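Local coordinates for protein beta-n-acetylhexosaminidase (Streptococcus pneumoniae, PDB 4AZI) that probably removes terminal beta-linked N-acetylglucosamine residues from glycans, as a family 20 glycoside hydrolase catalytic module of the pneumococcal exo-beta-D-N-acetylglucosaminidase StrH, at residues A[283-286]-A[287-291]; A[303-306]-A[307-310]; A[341-344]-A[345-348]. The protein carries 2 engineered substitutions. All coordinates share one frame; numbering follows the deposited sequence.

Interaction 1 of 3, residues A[283-286]-A[287-291]; sequences LGQK and PEDGW. Engineered in segment 287-291: Trp-291 (natural residue Gly).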
loop_
_atom_site.group_PDB
_atom_site.type_symbol
_atom_site.label_atom_id
_atom_site.label_comp_id
_atom_site.label_asym_id
_atom_site.label_seq_id
_atom_site.Cartn_x
_atom_site.Cartn_y
_atom_site.Cartn_z
ATOM N N LEU A 283 -14.867 4.496 -0.892
ATOM C CA LEU A 283 -15.895 4.489 0.153
ATOM C C LEU A 283 -17.076 5.375 -0.240
ATOM O O LEU A 283 -16.894 6.548 -0.588
ATOM C CB LEU A 283 -15.326 4.958 1.500
ATOM C CG LEU A 283 -14.105 4.273 2.129
ATOM C CD1 LEU A 283 -13.852 4.849 3.520
ATOM C CD2 LEU A 283 -14.257 2.759 2.197
ATOM N N GLY A 284 -18.275 4.795 -0.203
ATOM C CA GLY A 284 -19.512 5.517 -0.509
ATOM C C GLY A 284 -19.839 5.690 -1.983
ATOM O O GLY A 284 -20.873 6.271 -2.324
ATOM N N GLN A 285 -18.963 5.196 -2.858
ATOM C CA GLN A 285 -19.093 5.412 -4.300
ATOM C C GLN A 285 -20.173 4.520 -4.906
ATOM O O GLN A 285 -20.199 3.306 -4.685
ATOM C CB GLN A 285 -17.748 5.190 -5.017
ATOM C CG GLN A 285 -17.683 5.707 -6.449
ATOM C CD GLN A 285 -17.188 7.139 -6.543
ATOM O OE1 GLN A 285 -17.334 7.925 -5.608
ATOM N NE2 GLN A 285 -16.599 7.485 -7.680
ATOM N N LYS A 286 -21.064 5.155 -5.658
ATOM C CA LYS A 286 -22.180 4.498 -6.325
ATOM C C LYS A 286 -22.052 4.750 -7.828
ATOM O O LYS A 286 -21.281 5.618 -8.234
ATOM C CB LYS A 286 -23.501 5.056 -5.792
ATOM C CG LYS A 286 -23.852 4.619 -4.375
ATOM C CD LYS A 286 -24.839 5.592 -3.741
ATOM C CE LYS A 286 -24.115 6.780 -3.117
ATOM N NZ LYS A 286 -24.830 8.069 -3.326
ATOM N N PRO A 287 -22.797 3.994 -8.664
ATOM C CA PRO A 287 -22.700 4.145 -10.127
ATOM C C PRO A 287 -22.698 5.602 -10.619
ATOM O O PRO A 287 -21.888 5.955 -11.482
ATOM C CB PRO A 287 -23.947 3.418 -10.630
ATOM C CG PRO A 287 -24.191 2.361 -9.609
ATOM C CD PRO A 287 -23.754 2.931 -8.287
ATOM N N GLU A 288 -23.578 6.428 -10.052
ATOM C CA GLU A 288 -23.751 7.832 -10.456
ATOM C C GLU A 288 -22.539 8.713 -10.138
ATOM O O GLU A 288 -22.400 9.806 -10.689
ATOM C CB GLU A 288 -24.999 8.452 -9.800
ATOM C CG GLU A 288 -26.208 7.532 -9.652
ATOM C CD GLU A 288 -26.217 6.765 -8.338
ATOM O OE1 GLU A 288 -26.236 7.406 -7.259
ATOM O OE2 GLU A 288 -26.212 5.516 -8.380
ATOM N N ASP A 289 -21.671 8.248 -9.245
ATOM C CA ASP A 289 -20.493 9.018 -8.855
ATOM C C ASP A 289 -19.331 8.873 -9.843
ATOM O O ASP A 289 -18.460 9.746 -9.911
ATOM C CB ASP A 289 -20.047 8.645 -7.436
ATOM C CG ASP A 289 -21.127 8.888 -6.391
ATOM O OD1 ASP A 289 -21.711 9.996 -6.358
ATOM O OD2 ASP A 289 -21.378 7.972 -5.582
ATOM N N GLY A 290 -19.326 7.781 -10.609
ATOM C CA GLY A 290 -18.257 7.511 -11.576
ATOM C C GLY A 290 -17.674 6.110 -11.455
ATOM O O GLY A 290 -18.407 5.147 -11.238
ATOM N N TRP A 291 -16.354 5.993 -11.608
ATOM C CA TRP A 291 -15.678 4.693 -11.520
ATOM C C TRP A 291 -15.531 4.221 -10.094
ATOM O O TRP A 291 -15.697 4.996 -9.145
ATOM C CB TRP A 291 -14.298 4.740 -12.186
ATOM C CG TRP A 291 -14.316 5.247 -13.606
ATOM C CD1 TRP A 291 -14.203 6.565 -14.031
ATOM C CD2 TRP A 291 -14.466 4.460 -14.845
ATOM N NE1 TRP A 291 -14.276 6.648 -15.399
ATOM C CE2 TRP A 291 -14.432 5.423 -15.949
ATOM C CE3 TRP A 291 -14.615 3.107 -15.136
ATOM C CZ2 TRP A 291 -14.538 5.026 -17.278
ATOM C CZ3 TRP A 291 -14.727 2.722 -16.483
ATOM C CH2 TRP A 291 -14.689 3.662 -17.523
#
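Lys-286 leads into Pro-287, and the peptide link between them sets CB of Lys-286 only 3.3 Å from CD of Pro-287. Pro-287 begins a short 3-10 segment that runs to Asp-289. Glu-288 bends at its second torsion (chi2 90°), which swings its carboxylate back over the lysine chain. No salt bridge results, since NZ of Lys-286 stops 4.2 Å from OE1 of Glu-288. Any attraction between the two is therefore probably diffuse, on an exposed face.

Asp-289 turns back on Lys-286 with two bonds. Its OD2 accepts the backbone N of Lys-286 at 2.8 Å, on the anti side of the carboxylate. The backbone N of Asp-289 answers with a bond to O of Lys-286, also 2.8 Å. Together the two bonds close the turn over Pro-287 and Glu-288. The CB of Asp-289 meanwhile rests on the amide of Gln-285, 3.3 Å from its OE1, with amide and carboxylate planes turned 42° apart.

Gly-290 continues the turn, its N bonded to O of Pro-287. Trp-291, an engineered residue replacing glycine, takes part through its backbone: NE2 of Gln-285 reaches its O at 3.0 Å, in the carbonyl plane. The other end of that amide, OE1, is held by Arg-332, so both ends fix its rotation.

CB of the engineered Trp-291 points away from 283-286, and its side chain comes to about 6 Å, nearest atoms, from the bound carbamate inhibitor. This compact turn belongs to the loop after the seventh strand of a TIM barrel, beside the sugar-binding pocket of a family 20 glycosidase.

Interaction 2 of 3, residues A[303-306]-A[307-310]; sequences KTPF and NQLA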
loop_
_atom_site.group_PDB
_atom_site.type_symbol
_atom_site.label_atom_id
_atom_site.label_comp_id
_atom_site.label_asym_id
_atom_site.label_seq_id
_atom_site.Cartn_x
_atom_site.Cartn_y
_atom_site.Cartn_z
ATOM N N LYS A 303 -14.301 -11.532 -12.431
ATOM C CA LYS A 303 -14.175 -11.316 -13.881
ATOM C C LYS A 303 -12.748 -11.075 -14.374
ATOM O O LYS A 303 -12.378 -11.538 -15.451
ATOM C CB LYS A 303 -15.069 -10.146 -14.309
ATOM C CG LYS A 303 -15.725 -10.307 -15.671
ATOM C CD LYS A 303 -17.028 -9.514 -15.725
ATOM C CE LYS A 303 -17.940 -10.024 -16.829
ATOM N N THR A 304 -11.958 -10.334 -13.603
ATOM C CA THR A 304 -10.556 -10.090 -13.939
ATOM C C THR A 304 -9.704 -11.179 -13.296
ATOM O O THR A 304 -9.807 -11.384 -12.095
ATOM C CB THR A 304 -10.091 -8.723 -13.408
ATOM O OG1 THR A 304 -10.979 -7.704 -13.880
ATOM C CG2 THR A 304 -8.658 -8.414 -13.867
ATOM N N PRO A 305 -8.858 -11.881 -14.090
ATOM C CA PRO A 305 -8.018 -12.910 -13.471
ATOM C C PRO A 305 -6.990 -12.356 -12.476
ATOM O O PRO A 305 -6.546 -11.204 -12.599
ATOM C CB PRO A 305 -7.340 -13.579 -14.669
ATOM C CG PRO A 305 -8.284 -13.352 -15.809
ATOM C CD PRO A 305 -8.833 -11.970 -15.562
ATOM N N PHE A 306 -6.646 -13.177 -11.485
ATOM C CA PHE A 306 -5.737 -12.804 -10.391
ATOM C C PHE A 306 -4.411 -12.299 -10.941
ATOM O O PHE A 306 -3.836 -11.345 -10.418
ATOM C CB PHE A 306 -5.500 -14.025 -9.485
ATOM C CG PHE A 306 -4.559 -13.778 -8.332
ATOM C CD1 PHE A 306 -5.034 -13.304 -7.121
ATOM C CD2 PHE A 306 -3.195 -14.062 -8.450
ATOM C CE1 PHE A 306 -4.172 -13.099 -6.045
ATOM C CE2 PHE A 306 -2.330 -13.855 -7.384
ATOM C CZ PHE A 306 -2.822 -13.378 -6.177
ATOM N N ASN A 307 -3.930 -12.954 -11.988
ATOM C CA ASN A 307 -2.658 -12.602 -12.599
ATOM C C ASN A 307 -2.761 -11.554 -13.713
ATOM O O ASN A 307 -1.740 -11.182 -14.303
ATOM C CB ASN A 307 -1.949 -13.864 -13.125
ATOM C CG ASN A 307 -1.348 -14.715 -12.010
ATOM O OD1 ASN A 307 -0.930 -14.202 -10.971
ATOM N ND2 ASN A 307 -1.291 -16.028 -12.233
ATOM N N GLN A 308 -3.967 -11.061 -14.004
ATOM C CA GLN A 308 -4.111 -10.157 -15.152
ATOM C C GLN A 308 -3.702 -8.715 -14.851
ATOM O O GLN A 308 -4.334 -8.044 -14.056
ATOM C CB GLN A 308 -5.520 -10.219 -15.727
ATOM C CG GLN A 308 -5.728 -9.295 -16.906
ATOM C CD GLN A 308 -6.978 -9.633 -17.681
ATOM O OE1 GLN A 308 -7.084 -10.709 -18.272
ATOM N NE2 GLN A 308 -7.934 -8.706 -17.694
ATOM N N LEU A 309 -2.638 -8.242 -15.494
ATOM C CA LEU A 309 -2.236 -6.845 -15.344
ATOM C C LEU A 309 -3.169 -5.961 -16.169
ATOM O O LEU A 309 -3.660 -6.384 -17.220
ATOM C CB LEU A 309 -0.771 -6.643 -15.741
ATOM C CG LEU A 309 0.244 -7.255 -14.764
ATOM C CD1 LEU A 309 1.543 -7.597 -15.463
ATOM C CD2 LEU A 309 0.503 -6.335 -13.583
ATOM N N ALA A 310 -3.434 -4.753 -15.675
ATOM C CA ALA A 310 -4.320 -3.808 -16.365
ATOM C C ALA A 310 -3.825 -3.536 -17.778
ATOM O O ALA A 310 -2.624 -3.431 -17.996
ATOM C CB ALA A 310 -4.427 -2.509 -15.578
HETATM O O HOH W 1 -0.569 -11.838 -9.319
#
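Gln-308 folds back over Pro-305 in two ways. Its backbone N donates to O of Pro-305 at 2.9 Å, with an N-H...O angle of 161°, and its side chain slants across the proline ring. With CG anti to the backbone N (chi1 179°) and the chain extended beyond it, the amide is carried to the CD side of the ring, where OE1 stands 3.5 Å from CD of Pro-305. NE2 of Gln-308 meets CG2 of Thr-304 at 3.9 Å, the two side chains crossing at about a right angle.

Pro-305 to Gln-308 is a type I beta turn, set in the loop that leads from helix 294-303 to the last barrel strand, 321-329. At its corner, OD1 of Asn-307 sits at the edge of the Phe-306 ring, 3.4 Å from CD2, with ring and amide planes 68° apart. A water donates to this OD1 at 2.9 Å and, weakly, to O of Phe-306.

A second shell fixes the polar ends. Gln-308 OE1 accepts from Tyr-314 N, Asn-307 OD1 from Lys-9 NZ, and Thr-304 OG1 pairs with Asp-278. The Phe-306 ring stacks with Tyr-356, and the backbone O of Phe-306 is hydrogen-bonded to OG of Ser-324.

Interaction 3 of 3, residues A[341-344]-A[345-348]; sequences EIFE and LMTA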
loop_
_atom_site.group_PDB
_atom_site.type_symbol
_atom_site.label_atom_id
_atom_site.label_comp_id
_atom_site.label_asym_id
_atom_site.label_seq_id
_atom_site.Cartn_x
_atom_site.Cartn_y
_atom_site.Cartn_z
ATOM N N GLU A 341 -18.746 -3.621 3.883
ATOM C CA GLU A 341 -18.531 -3.471 2.443
ATOM C C GLU A 341 -17.140 -3.981 2.072
ATOM O O GLU A 341 -16.984 -4.755 1.128
ATOM C CB GLU A 341 -18.670 -2.014 2.017
ATOM C CG GLU A 341 -20.082 -1.460 2.061
ATOM C CD GLU A 341 -20.137 -0.005 1.640
ATOM O OE1 GLU A 341 -19.111 0.691 1.758
ATOM O OE2 GLU A 341 -21.205 0.448 1.181
ATOM N N ILE A 342 -16.141 -3.542 2.834
ATOM C CA ILE A 342 -14.740 -3.908 2.601
ATOM C C ILE A 342 -14.536 -5.410 2.790
ATOM O O ILE A 342 -13.799 -6.039 2.036
ATOM C CB ILE A 342 -13.791 -3.086 3.508
ATOM C CG1 ILE A 342 -13.585 -1.680 2.931
ATOM C CG2 ILE A 342 -12.426 -3.753 3.645
ATOM C CD1 ILE A 342 -14.812 -0.789 2.936
ATOM N N PHE A 343 -15.221 -5.967 3.786
ATOM C CA PHE A 343 -15.152 -7.394 4.090
ATOM C C PHE A 343 -15.780 -8.231 2.978
ATOM O O PHE A 343 -15.227 -9.264 2.596
ATOM C CB PHE A 343 -15.803 -7.694 5.449
ATOM C CG PHE A 343 -14.955 -7.311 6.641
ATOM C CD1 PHE A 343 -13.809 -6.528 6.495
ATOM C CD2 PHE A 343 -15.324 -7.717 7.923
ATOM C CE1 PHE A 343 -13.037 -6.179 7.596
ATOM C CE2 PHE A 343 -14.555 -7.370 9.030
ATOM C CZ PHE A 343 -13.411 -6.600 8.866
ATOM N N GLU A 344 -16.915 -7.788 2.442
ATOM C CA GLU A 344 -17.516 -8.499 1.308
ATOM C C GLU A 344 -16.586 -8.487 0.083
ATOM O O GLU A 344 -16.420 -9.506 -0.592
ATOM C CB GLU A 344 -18.892 -7.934 0.941
ATOM C CG GLU A 344 -19.582 -8.746 -0.152
ATOM C CD GLU A 344 -20.865 -8.119 -0.668
ATOM O OE1 GLU A 344 -21.228 -7.013 -0.216
ATOM O OE2 GLU A 344 -21.505 -8.738 -1.543
ATOM N N LEU A 345 -15.979 -7.335 -0.187
ATOM C CA LEU A 345 -15.058 -7.205 -1.314
ATOM C C LEU A 345 -13.840 -8.117 -1.135
ATOM O O LEU A 345 -13.474 -8.853 -2.054
ATOM C CB LEU A 345 -14.642 -5.739 -1.502
ATOM C CG LEU A 345 -13.839 -5.329 -2.740
ATOM C CD1 LEU A 345 -14.463 -5.830 -4.032
ATOM C CD2 LEU A 345 -13.689 -3.814 -2.779
ATOM N N MET A 346 -13.240 -8.077 0.057
ATOM C CA MET A 346 -12.128 -8.955 0.403
ATOM C C MET A 346 -12.482 -10.432 0.274
ATOM O O MET A 346 -11.697 -11.204 -0.261
ATOM C CB MET A 346 -11.633 -8.678 1.822
ATOM C CG MET A 346 -10.900 -7.361 1.974
ATOM S SD MET A 346 -10.547 -7.004 3.698
ATOM C CE MET A 346 -9.241 -8.188 4.026
ATOM N N THR A 347 -13.657 -10.813 0.778
ATOM C CA THR A 347 -14.109 -12.205 0.755
ATOM C C THR A 347 -14.311 -12.702 -0.681
ATOM O O THR A 347 -13.880 -13.808 -1.023
ATOM C CB THR A 347 -15.404 -12.385 1.583
ATOM O OG1 THR A 347 -15.171 -11.949 2.928
ATOM C CG2 THR A 347 -15.858 -13.840 1.596
ATOM N N ALA A 348 -14.944 -11.874 -1.511
ATOM C CA ALA A 348 -15.165 -12.191 -2.925
ATOM C C ALA A 348 -13.862 -12.479 -3.688
ATOM O O ALA A 348 -13.775 -13.467 -4.419
ATOM C CB ALA A 348 -15.948 -11.075 -3.599
#
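Ile-342 and Met-346, one helical turn apart, pack on the buried side of helix 339-352. CG2 of Ile-342 touches SD of Met-346 at 3.8 Å, the two side chains crossing at a slant. The methionine keeps CG beside its backbone N (chi1 -71°), and this brings CG to within 3.2 Å of O of Ile-342. That same carbonyl accepts N of Met-346 at 2.9 Å, so it is both bonded and covered by the residue one turn on. Leu-345, also buried, sends its branches away from the preceding turn and onto Leu-326 and Ile-328 of barrel strand 321-329. Its backbone N closes on O of Glu-341, one of a run of ordinary helical bonds.

The other faces are looser. SD of Met-346 lies 5.5 Å from the centroid of the Phe-343 ring, 63° off its normal, an oblique Met-aromatic contact whose closest pair, CD1 with SD, is still 4.3 Å apart. Phe-343 is partly exposed and leans on Lys-33 of helix 24-37. Glu-344 is exposed, its extended side chain touching Ile-298 of helix 294-303, while its backbone O takes N of Ala-348. The outer TIM-barrel helix thus lies between helices 24-37 and 294-303, with Ile-342 and Leu-345 against strand 321-329 and Met-346 against Leu-37.

Thr-347 supplies the side-chain hydrogen bond of the contact. Its OG1, beside its own backbone N (chi1 -57°), donates to O of Phe-343 at 2.7 Å, and its N reaches the same oxygen at 2.9 Å. The two donors come from opposite faces of the carbonyl plane, gripping one oxygen twice. The hydroxyl finds its acceptor in the helix's own backbone, and the second donor would probably polarise the Phe-343 carbonyl further.

Overall arrangement
From the N terminus onward, the three contacts follow in series, none nested in or crossing another. Interaction 1 closes a turn just after barrel strand 271-282, on the active-site side. Helix 294-303 then carries the chain to interaction 2, which closes a turn before strand 321-329; the two centres lie about 22 Å apart. After that strand, interaction 3 lies within one helix, 339-352, and closes no loop. Interactions 1 and 3 touch, CD2 of Leu-283 meeting CD1 of Ile-342 at 3.7 Å, which joins the loop after strand 271-282 to helix 339-352; both also bond the hydroxyl of Tyr-281, through Gly-284 and Glu-341. Interactions 2 and 3 do not touch.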